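Local coordinates for protein dihydroorotase (Agrobacterium tumefaciens, PDB 2OGJ) that deacetylates acetyl-(R)-mandelate in vitro as a zinc-dependent esterase of the amidohydrolase superfamily, with weaker activity on acetyl glycolate, at residues F299-S313 against A361-F375. Residues are numbered along the deposited sequence; the frame is centred on the assembly and turned at random.
Sequences FPVWDLATTMSKLLS and ATDSNGDVSRLKRLF
The Phe375 ring has Met308 over one face. Met308 CB makes a CH-pi contact, 4.2 Å from the centroid of the Phe375 ring. The selenium of this selenomethionine lies obliquely, 5.0 Å from the same centroid, in a Met-aromatic contact. The Met308 chain bends at chi3 (71°), which brings CE back to CD2 and CE2 of Phe375. Ser309 OG and Leu312 CB sit at the edge of the ring, in its plane. Leu312 CD2 comes in obliquely, 3.7 Å from Phe375 CE1. The same methyl lies over the centre of one face of the Arg373 guanidinium. Near the other end of the contact, Trp302 CH2 meets Ala361 CA obliquely. Pro300 O lies above one face of the Trp302 ring, offset toward the rim, and Thr306 OG1 is at its edge. Phe299 CE1 and CZ meet Thr362 CG2 obliquely.

Two helix side chains bond to the backbone of 361-375. Phe375 N donates to Ser309 OG at 3.1 Å, with a nearly straight angle of 162°. Ser309 OG in turn donates to Ala305 O at 2.9 Å. Ala305 O also accepts from Ser309 N, which reaches it from the opposite face of the carbonyl plane. The buried serine hydroxyl thus links the helix to the strand. Lys310 reaches along Ala361 CB in an extended chain, and its NZ is placed near enough to bond Thr362 O, though that position is less sure. The Leu371 methyls divide between Ser309 CB and Ser313 CB.

Asp303 N-caps helix 304-313, which runs almost at right angles to strand 368-371, their axes 8.8 Å apart. Strands 348-362 and 368-382 form a beta hairpin, with a type I turn from Asp363 to Gly366 in its connecting loop. The helix packs across this hairpin in the TIM-barrel amidohydrolase fold. Strand 68-75 meets the helix through Trp73, which touches Ala305 and Met308, while helix 272-280 packs against Leu311 and Ser313.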
ATOM      1  N   PHE A 299     -19.377  30.487  -6.824  1.00 57.03           N
ATOM      2  CA  PHE A 299     -18.350  31.475  -7.019  1.00 58.83           C
ATOM      3  C   PHE A 299     -17.620  31.539  -8.347  1.00 60.68           C
ATOM      4  O   PHE A 299     -17.980  32.342  -9.208  1.00 65.54           O
ATOM      5  CB  PHE A 299     -17.304  31.450  -5.903  1.00 57.67           C
ATOM      6  CG  PHE A 299     -16.100  32.305  -6.206  1.00 55.44           C
ATOM      7  CD1 PHE A 299     -16.255  33.634  -6.576  1.00 54.92           C
ATOM      8  CD2 PHE A 299     -14.820  31.770  -6.176  1.00 54.09           C
ATOM      9  CE1 PHE A 299     -15.157  34.411  -6.911  1.00 54.41           C
ATOM     10  CE2 PHE A 299     -13.717  32.546  -6.510  1.00 52.83           C
ATOM     11  CZ  PHE A 299     -13.889  33.867  -6.879  1.00 53.42           C
ATOM     12  N   PRO A 300     -16.603  30.692  -8.554  1.00 58.31           N
ATOM     13  CA  PRO A 300     -15.912  30.815  -9.847  1.00 56.55           C
ATOM     14  C   PRO A 300     -16.848  30.897 -11.065  1.00 55.03           C
ATOM     15  O   PRO A 300     -17.137  31.965 -11.598  1.00 51.50           O
ATOM     16  CB  PRO A 300     -15.014  29.570  -9.888  1.00 56.06           C
ATOM     17  CG  PRO A 300     -15.033  29.036  -8.459  1.00 56.96           C
ATOM     18  CD  PRO A 300     -16.406  29.356  -7.972  1.00 54.90           C
ATOM     19  N   VAL A 301     -17.311  29.726 -11.478  1.00 54.92           N
ATOM     20  CA  VAL A 301     -18.191  29.542 -12.623  1.00 54.17           C
ATOM     21  C   VAL A 301     -19.620  29.852 -12.249  1.00 54.47           C
ATOM     22  O   VAL A 301     -20.144  29.285 -11.296  1.00 57.92           O
ATOM     23  CB  VAL A 301     -18.174  28.073 -13.061  1.00 53.07           C
ATOM     24  CG1 VAL A 301     -18.829  27.911 -14.410  1.00 52.87           C
ATOM     25  CG2 VAL A 301     -16.771  27.569 -13.050  1.00 52.47           C
ATOM     26  N   TRP A 302     -20.282  30.739 -12.963  1.00 51.40           N
ATOM     27  CA  TRP A 302     -21.666  30.948 -12.575  1.00 48.65           C
ATOM     28  C   TRP A 302     -22.527  30.055 -13.468  1.00 48.35           C
ATOM     29  O   TRP A 302     -23.368  29.296 -12.996  1.00 48.63           O
ATOM     30  CB  TRP A 302     -22.045  32.425 -12.709  1.00 46.68           C
ATOM     31  CG  TRP A 302     -21.311  33.311 -11.728  1.00 44.82           C
ATOM     32  CD1 TRP A 302     -21.065  33.050 -10.403  1.00 43.92           C
ATOM     33  CD2 TRP A 302     -20.802  34.624 -11.974  1.00 43.65           C
ATOM     34  NE1 TRP A 302     -20.448  34.119  -9.812  1.00 40.86           N
ATOM     35  CE2 TRP A 302     -20.271  35.102 -10.751  1.00 43.23           C
ATOM     36  CE3 TRP A 302     -20.742  35.447 -13.108  1.00 44.39           C
ATOM     37  CZ2 TRP A 302     -19.691  36.368 -10.631  1.00 40.90           C
ATOM     38  CZ3 TRP A 302     -20.167  36.707 -12.988  1.00 42.83           C
ATOM     39  CH2 TRP A 302     -19.648  37.152 -11.754  1.00 41.67           C
ATOM     40  N   ASP A 303     -22.269  30.118 -14.766  1.00 46.52           N
ATOM     41  CA  ASP A 303     -23.020  29.340 -15.718  1.00 43.96           C
ATOM     42  C   ASP A 303     -22.295  29.364 -17.053  1.00 42.79           C
ATOM     43  O   ASP A 303     -21.310  30.073 -17.211  1.00 39.95           O
ATOM     44  CB  ASP A 303     -24.417  29.927 -15.855  1.00 43.71           C
ATOM     45  CG  ASP A 303     -24.403  31.449 -15.999  1.00 43.69           C
ATOM     46  OD1 ASP A 303     -25.380  32.078 -15.550  1.00 44.17           O
ATOM     47  OD2 ASP A 303     -23.437  32.022 -16.559  1.00 43.99           O
ATOM     48  N   LEU A 304     -22.785  28.576 -18.002  1.00 42.64           N
ATOM     49  CA  LEU A 304     -22.183  28.497 -19.324  1.00 43.35           C
ATOM     50  C   LEU A 304     -22.090  29.866 -20.008  1.00 44.24           C
ATOM     51  O   LEU A 304     -21.073  30.189 -20.639  1.00 44.19           O
ATOM     52  CB  LEU A 304     -22.988  27.536 -20.198  1.00 39.38           C
ATOM     53  CG  LEU A 304     -22.308  27.142 -21.498  1.00 37.17           C
ATOM     54  CD1 LEU A 304     -21.025  26.400 -21.141  1.00 38.33           C
ATOM     55  CD2 LEU A 304     -23.230  26.281 -22.365  1.00 38.07           C
ATOM     56  N   ALA A 305     -23.150  30.666 -19.883  1.00 43.81           N
ATOM     57  CA  ALA A 305     -23.180  31.987 -20.505  1.00 43.87           C
ATOM     58  C   ALA A 305     -22.010  32.854 -20.021  1.00 44.74           C
ATOM     59  O   ALA A 305     -21.338  33.504 -20.821  1.00 44.71           O
ATOM     60  CB  ALA A 305     -24.522  32.676 -20.217  1.00 43.68           C
ATOM     61  N   THR A 306     -21.757  32.861 -18.715  1.00 44.19           N
ATOM     62  CA  THR A 306     -20.652  33.645 -18.182  1.00 44.24           C
ATOM     63  C   THR A 306     -19.318  33.109 -18.724  1.00 44.05           C
ATOM     64  O   THR A 306     -18.399  33.877 -19.017  1.00 43.52           O
ATOM     65  CB  THR A 306     -20.620  33.597 -16.628  1.00 44.84           C
ATOM     66  OG1 THR A 306     -21.857  34.085 -16.097  1.00 42.55           O
ATOM     67  CG2 THR A 306     -19.465  34.448 -16.087  1.00 45.54           C
ATOM     68  N   THR A 307     -19.228  31.787 -18.853  1.00 43.56           N
ATOM     69  CA  THR A 307     -18.020  31.139 -19.339  1.00 43.63           C
ATOM     70  C   THR A 307     -17.822  31.512 -20.803  1.00 44.44           C
ATOM     71  O   THR A 307     -16.680  31.717 -21.248  1.00 44.63           O
ATOM     72  CB  THR A 307     -18.125  29.582 -19.169  1.00 44.37           C
ATOM     73  OG1 THR A 307     -18.233  29.263 -17.776  1.00 44.96           O
ATOM     74  CG2 THR A 307     -16.904  28.854 -19.750  1.00 39.66           C
HETATM   75  N   MSE A 308     -18.925  31.599 -21.555  1.00 44.13           N
HETATM   76  CA  MSE A 308     -18.847  31.976 -22.968  1.00 42.77           C
HETATM   77  C   MSE A 308     -18.379  33.436 -23.043  1.00 43.64           C
HETATM   78  O   MSE A 308     -17.649  33.809 -23.947  1.00 41.38           O
HETATM   79  CB  MSE A 308     -20.213  31.836 -23.644  1.00 44.11           C
HETATM   80  CG  MSE A 308     -20.779  30.417 -23.678  1.00 45.39           C
HETATM   81 SE   MSE A 308     -22.563  30.303 -24.064  1.00 45.34          SE
HETATM   82  CE  MSE A 308     -22.556  30.716 -25.725  1.00 41.28           C
ATOM     83  N   SER A 309     -18.785  34.240 -22.063  1.00 44.58           N
ATOM     84  CA  SER A 309     -18.419  35.654 -21.997  1.00 47.21           C
ATOM     85  C   SER A 309     -16.940  35.895 -21.693  1.00 48.74           C
ATOM     86  O   SER A 309     -16.379  36.897 -22.142  1.00 50.44           O
ATOM     87  CB  SER A 309     -19.273  36.382 -20.951  1.00 46.83           C
ATOM     88  OG  SER A 309     -20.652  36.291 -21.261  1.00 46.18           O
ATOM     89  N   LYS A 310     -16.317  34.998 -20.925  1.00 48.98           N
ATOM     90  CA  LYS A 310     -14.894  35.123 -20.581  1.00 47.97           C
ATOM     91  C   LYS A 310     -14.025  34.817 -21.802  1.00 48.24           C
ATOM     92  O   LYS A 310     -13.000  35.472 -22.029  1.00 48.02           O
ATOM     93  CB  LYS A 310     -14.523  34.176 -19.430  1.00 45.74           C
ATOM     94  CG  LYS A 310     -15.218  34.495 -18.105  1.00 44.84           C
ATOM     95  CD  LYS A 310     -14.785  33.535 -17.011  1.00 42.86           C
ATOM     96  CE  LYS A 310     -15.460  33.857 -15.697  1.00 42.41           C
ATOM     97  NZ  LYS A 310     -15.278  32.755 -14.709  1.00 39.86           N
ATOM     98  N   LEU A 311     -14.439  33.826 -22.590  1.00 47.87           N
ATOM     99  CA  LEU A 311     -13.697  33.462 -23.787  1.00 46.59           C
ATOM    100  C   LEU A 311     -13.835  34.570 -24.813  1.00 45.80           C
ATOM    101  O   LEU A 311     -12.877  34.925 -25.490  1.00 44.17           O
ATOM    102  CB  LEU A 311     -14.209  32.141 -24.363  1.00 47.04           C
ATOM    103  CG  LEU A 311     -13.532  30.852 -23.886  1.00 47.09           C
ATOM    104  CD1 LEU A 311     -12.025  30.976 -24.094  1.00 45.86           C
ATOM    105  CD2 LEU A 311     -13.868  30.576 -22.419  1.00 45.24           C
ATOM    106  N   LEU A 312     -15.034  35.122 -24.921  1.00 46.34           N
ATOM    107  CA  LEU A 312     -15.287  36.215 -25.853  1.00 47.13           C
ATOM    108  C   LEU A 312     -14.452  37.427 -25.461  1.00 47.82           C
ATOM    109  O   LEU A 312     -14.057  38.208 -26.315  1.00 48.77           O
ATOM    110  CB  LEU A 312     -16.766  36.622 -25.834  1.00 46.72           C
ATOM    111  CG  LEU A 312     -17.173  37.620 -26.917  1.00 45.48           C
ATOM    112  CD1 LEU A 312     -17.261  36.881 -28.239  1.00 46.48           C
ATOM    113  CD2 LEU A 312     -18.514  38.234 -26.593  1.00 45.07           C
ATOM    114  N   SER A 313     -14.201  37.577 -24.162  1.00 48.63           N
ATOM    115  CA  SER A 313     -13.435  38.700 -23.643  1.00 49.94           C
ATOM    116  C   SER A 313     -11.944  38.576 -23.912  1.00 50.81           C
ATOM    117  O   SER A 313     -11.237  39.576 -23.914  1.00 52.61           O
ATOM    118  CB  SER A 313     -13.666  38.849 -22.138  1.00 50.64           C
ATOM    119  OG  SER A 313     -12.871  37.934 -21.404  1.00 52.90           O
ATOM    120  N   ALA A 361     -15.930  39.261 -13.543  1.00 65.56           N
ATOM    121  CA  ALA A 361     -16.003  37.831 -13.319  1.00 64.47           C
ATOM    122  C   ALA A 361     -14.581  37.460 -12.923  1.00 63.00           C
ATOM    123  O   ALA A 361     -13.629  38.147 -13.291  1.00 63.21           O
ATOM    124  CB  ALA A 361     -16.400  37.125 -14.593  1.00 65.38           C
ATOM    125  N   THR A 362     -14.417  36.399 -12.155  1.00 60.96           N
ATOM    126  CA  THR A 362     -13.077  36.012 -11.768  1.00 59.23           C
ATOM    127  C   THR A 362     -12.861  34.567 -12.160  1.00 57.94           C
ATOM    128  O   THR A 362     -13.767  33.748 -12.042  1.00 56.89           O
ATOM    129  CB  THR A 362     -12.855  36.223 -10.253  1.00 59.45           C
ATOM    130  OG1 THR A 362     -12.006  35.186  -9.734  1.00 58.88           O
ATOM    131  CG2 THR A 362     -14.191  36.243  -9.515  1.00 59.06           C
ATOM    132  N   ASP A 363     -11.658  34.268 -12.645  1.00 57.49           N
ATOM    133  CA  ASP A 363     -11.292  32.917 -13.085  1.00 56.44           C
ATOM    134  C   ASP A 363     -10.844  32.015 -11.938  1.00 56.29           C
ATOM    135  O   ASP A 363     -10.934  32.376 -10.758  1.00 56.64           O
ATOM    136  CB  ASP A 363     -10.180  32.986 -14.152  1.00 55.42           C
ATOM    137  CG  ASP A 363      -8.868  33.589 -13.618  1.00 54.38           C
ATOM    138  OD1 ASP A 363      -7.944  33.863 -14.419  1.00 54.55           O
ATOM    139  OD2 ASP A 363      -8.747  33.787 -12.394  1.00 53.82           O
ATOM    140  N   SER A 364     -10.342  30.842 -12.300  1.00 56.28           N
ATOM    141  CA  SER A 364      -9.875  29.870 -11.327  1.00 56.45           C
ATOM    142  C   SER A 364      -8.561  30.291 -10.677  1.00 56.52           C
ATOM    143  O   SER A 364      -8.011  29.570  -9.839  1.00 54.78           O
ATOM    144  CB  SER A 364      -9.711  28.512 -11.999  1.00 56.92           C
ATOM    145  OG  SER A 364     -10.913  28.127 -12.634  1.00 58.22           O
ATOM    146  N   ASN A 365      -8.059  31.457 -11.074  1.00 57.44           N
ATOM    147  CA  ASN A 365      -6.815  31.984 -10.511  1.00 58.27           C
ATOM    148  C   ASN A 365      -7.001  33.249  -9.694  1.00 58.03           C
ATOM    149  O   ASN A 365      -6.036  33.951  -9.385  1.00 57.88           O
ATOM    150  CB  ASN A 365      -5.779  32.234 -11.611  1.00 58.27           C
ATOM    151  CG  ASN A 365      -5.012  30.984 -11.961  1.00 57.73           C
ATOM    152  OD1 ASN A 365      -4.712  30.178 -11.084  1.00 60.36           O
ATOM    153  ND2 ASN A 365      -4.682  30.817 -13.235  1.00 56.34           N
ATOM    154  N   GLY A 366      -8.245  33.540  -9.339  1.00 58.56           N
ATOM    155  CA  GLY A 366      -8.510  34.728  -8.552  1.00 60.17           C
ATOM    156  C   GLY A 366      -8.392  35.999  -9.368  1.00 61.22           C
ATOM    157  O   GLY A 366      -8.790  37.066  -8.903  1.00 60.93           O
ATOM    158  N   ASP A 367      -7.836  35.894 -10.573  1.00 62.61           N
ATOM    159  CA  ASP A 367      -7.694  37.047 -11.461  1.00 63.48           C
ATOM    160  C   ASP A 367      -9.071  37.548 -11.855  1.00 62.77           C
ATOM    161  O   ASP A 367      -9.924  36.774 -12.285  1.00 61.75           O
ATOM    162  CB  ASP A 367      -6.913  36.663 -12.716  1.00 65.93           C
ATOM    163  CG  ASP A 367      -5.464  37.084 -12.651  1.00 69.21           C
ATOM    164  OD1 ASP A 367      -5.204  38.303 -12.763  1.00 72.75           O
ATOM    165  OD2 ASP A 367      -4.592  36.204 -12.483  1.00 69.80           O
ATOM    166  N   VAL A 368      -9.286  38.848 -11.710  1.00 62.82           N
ATOM    167  CA  VAL A 368     -10.571  39.427 -12.051  1.00 63.29           C
ATOM    168  C   VAL A 368     -10.521  40.230 -13.338  1.00 63.78           C
ATOM    169  O   VAL A 368      -9.605  41.018 -13.549  1.00 65.68           O
ATOM    170  CB  VAL A 368     -11.073  40.337 -10.917  1.00 62.34           C
ATOM    171  CG1 VAL A 368     -12.235  41.181 -11.399  1.00 64.09           C
ATOM    172  CG2 VAL A 368     -11.515  39.496  -9.741  1.00 61.88           C
ATOM    173  N   SER A 369     -11.498  40.001 -14.207  1.00 62.90           N
ATOM    174  CA  SER A 369     -11.608  40.733 -15.457  1.00 63.57           C
ATOM    175  C   SER A 369     -13.048  41.235 -15.542  1.00 64.29           C
ATOM    176  O   SER A 369     -13.960  40.609 -15.000  1.00 64.56           O
ATOM    177  CB  SER A 369     -11.296  39.822 -16.643  1.00 63.62           C
ATOM    178  OG  SER A 369     -11.616  40.456 -17.872  1.00 62.63           O
ATOM    179  N   ARG A 370     -13.262  42.372 -16.197  1.00 65.59           N
ATOM    180  CA  ARG A 370     -14.619  42.909 -16.321  1.00 64.75           C
ATOM    181  C   ARG A 370     -15.119  42.833 -17.748  1.00 63.38           C
ATOM    182  O   ARG A 370     -14.722  43.626 -18.600  1.00 62.15           O
ATOM    183  CB  ARG A 370     -14.694  44.353 -15.813  1.00 66.27           C
ATOM    184  CG  ARG A 370     -13.667  45.306 -16.396  1.00 68.73           C
ATOM    185  CD  ARG A 370     -13.927  46.748 -15.939  1.00 70.18           C
ATOM    186  NE  ARG A 370     -13.838  46.922 -14.486  1.00 70.98           N
ATOM    187  CZ  ARG A 370     -14.814  46.651 -13.621  1.00 71.78           C
ATOM    188  NH1 ARG A 370     -15.983  46.183 -14.048  1.00 72.19           N
ATOM    189  NH2 ARG A 370     -14.630  46.861 -12.318  1.00 70.05           N
ATOM    190  N   LEU A 371     -15.994  41.860 -17.986  1.00 62.89           N
ATOM    191  CA  LEU A 371     -16.583  41.608 -19.299  1.00 62.56           C
ATOM    192  C   LEU A 371     -17.437  42.787 -19.794  1.00 61.75           C
ATOM    193  O   LEU A 371     -18.294  43.306 -19.077  1.00 59.77           O
ATOM    194  CB  LEU A 371     -17.426  40.324 -19.238  1.00 62.91           C
ATOM    195  CG  LEU A 371     -16.807  39.187 -18.409  1.00 62.84           C
ATOM    196  CD1 LEU A 371     -17.817  38.090 -18.176  1.00 61.88           C
ATOM    197  CD2 LEU A 371     -15.580  38.652 -19.107  1.00 62.75           C
ATOM    198  N   LYS A 372     -17.183  43.196 -21.032  1.00 61.94           N
ATOM    199  CA  LYS A 372     -17.882  44.312 -21.659  1.00 62.79           C
ATOM    200  C   LYS A 372     -19.093  43.866 -22.487  1.00 62.80           C
ATOM    201  O   LYS A 372     -19.912  44.688 -22.902  1.00 64.73           O
ATOM    202  CB  LYS A 372     -16.907  45.092 -22.551  1.00 63.45           C
ATOM    203  CG  LYS A 372     -15.696  45.683 -21.822  1.00 62.79           C
ATOM    204  CD  LYS A 372     -16.136  46.626 -20.719  1.00 63.39           C
ATOM    205  CE  LYS A 372     -14.967  47.408 -20.154  1.00 64.38           C
ATOM    206  NZ  LYS A 372     -15.408  48.289 -19.028  1.00 63.66           N
ATOM    207  N   ARG A 373     -19.193  42.564 -22.732  1.00 61.04           N
ATOM    208  CA  ARG A 373     -20.302  41.993 -23.487  1.00 58.76           C
ATOM    209  C   ARG A 373     -20.711  40.698 -22.804  1.00 56.51           C
ATOM    210  O   ARG A 373     -19.866  39.921 -22.376  1.00 55.65           O
ATOM    211  CB  ARG A 373     -19.888  41.735 -24.929  1.00 58.92           C
ATOM    212  CG  ARG A 373     -19.627  43.014 -25.690  1.00 60.33           C
ATOM    213  CD  ARG A 373     -18.722  42.773 -26.872  1.00 62.33           C
ATOM    214  NE  ARG A 373     -19.414  42.235 -28.036  1.00 64.17           N
ATOM    215  CZ  ARG A 373     -18.791  41.708 -29.088  1.00 65.69           C
ATOM    216  NH1 ARG A 373     -17.464  41.643 -29.115  1.00 66.49           N
ATOM    217  NH2 ARG A 373     -19.490  41.257 -30.120  1.00 67.40           N
ATOM    218  N   LEU A 374     -22.014  40.471 -22.700  1.00 54.46           N
ATOM    219  CA  LEU A 374     -22.502  39.285 -22.028  1.00 51.83           C
ATOM    220  C   LEU A 374     -23.528  38.432 -22.741  1.00 51.39           C
ATOM    221  O   LEU A 374     -24.575  38.915 -23.178  1.00 50.93           O
ATOM    222  CB  LEU A 374     -23.083  39.673 -20.675  1.00 50.28           C
ATOM    223  CG  LEU A 374     -22.082  40.199 -19.661  1.00 50.37           C
ATOM    224  CD1 LEU A 374     -22.843  40.701 -18.452  1.00 50.25           C
ATOM    225  CD2 LEU A 374     -21.092  39.100 -19.290  1.00 48.34           C
ATOM    226  N   PHE A 375     -23.220  37.148 -22.859  1.00 50.50           N
ATOM    227  CA  PHE A 375     -24.179  36.249 -23.444  1.00 49.52           C
ATOM    228  C   PHE A 375     -25.233  36.178 -22.355  1.00 49.50           C
ATOM    229  O   PHE A 375     -24.916  35.990 -21.176  1.00 47.66           O
ATOM    230  CB  PHE A 375     -23.580  34.872 -23.711  1.00 48.46           C
ATOM    231  CG  PHE A 375     -22.676  34.836 -24.899  1.00 48.13           C
ATOM    232  CD1 PHE A 375     -21.339  35.214 -24.785  1.00 47.54           C
ATOM    233  CD2 PHE A 375     -23.167  34.450 -26.146  1.00 47.67           C
ATOM    234  CE1 PHE A 375     -20.502  35.213 -25.894  1.00 48.75           C
ATOM    235  CE2 PHE A 375     -22.340  34.444 -27.265  1.00 47.94           C
ATOM    236  CZ  PHE A 375     -21.003  34.826 -27.140  1.00 49.90           C
TER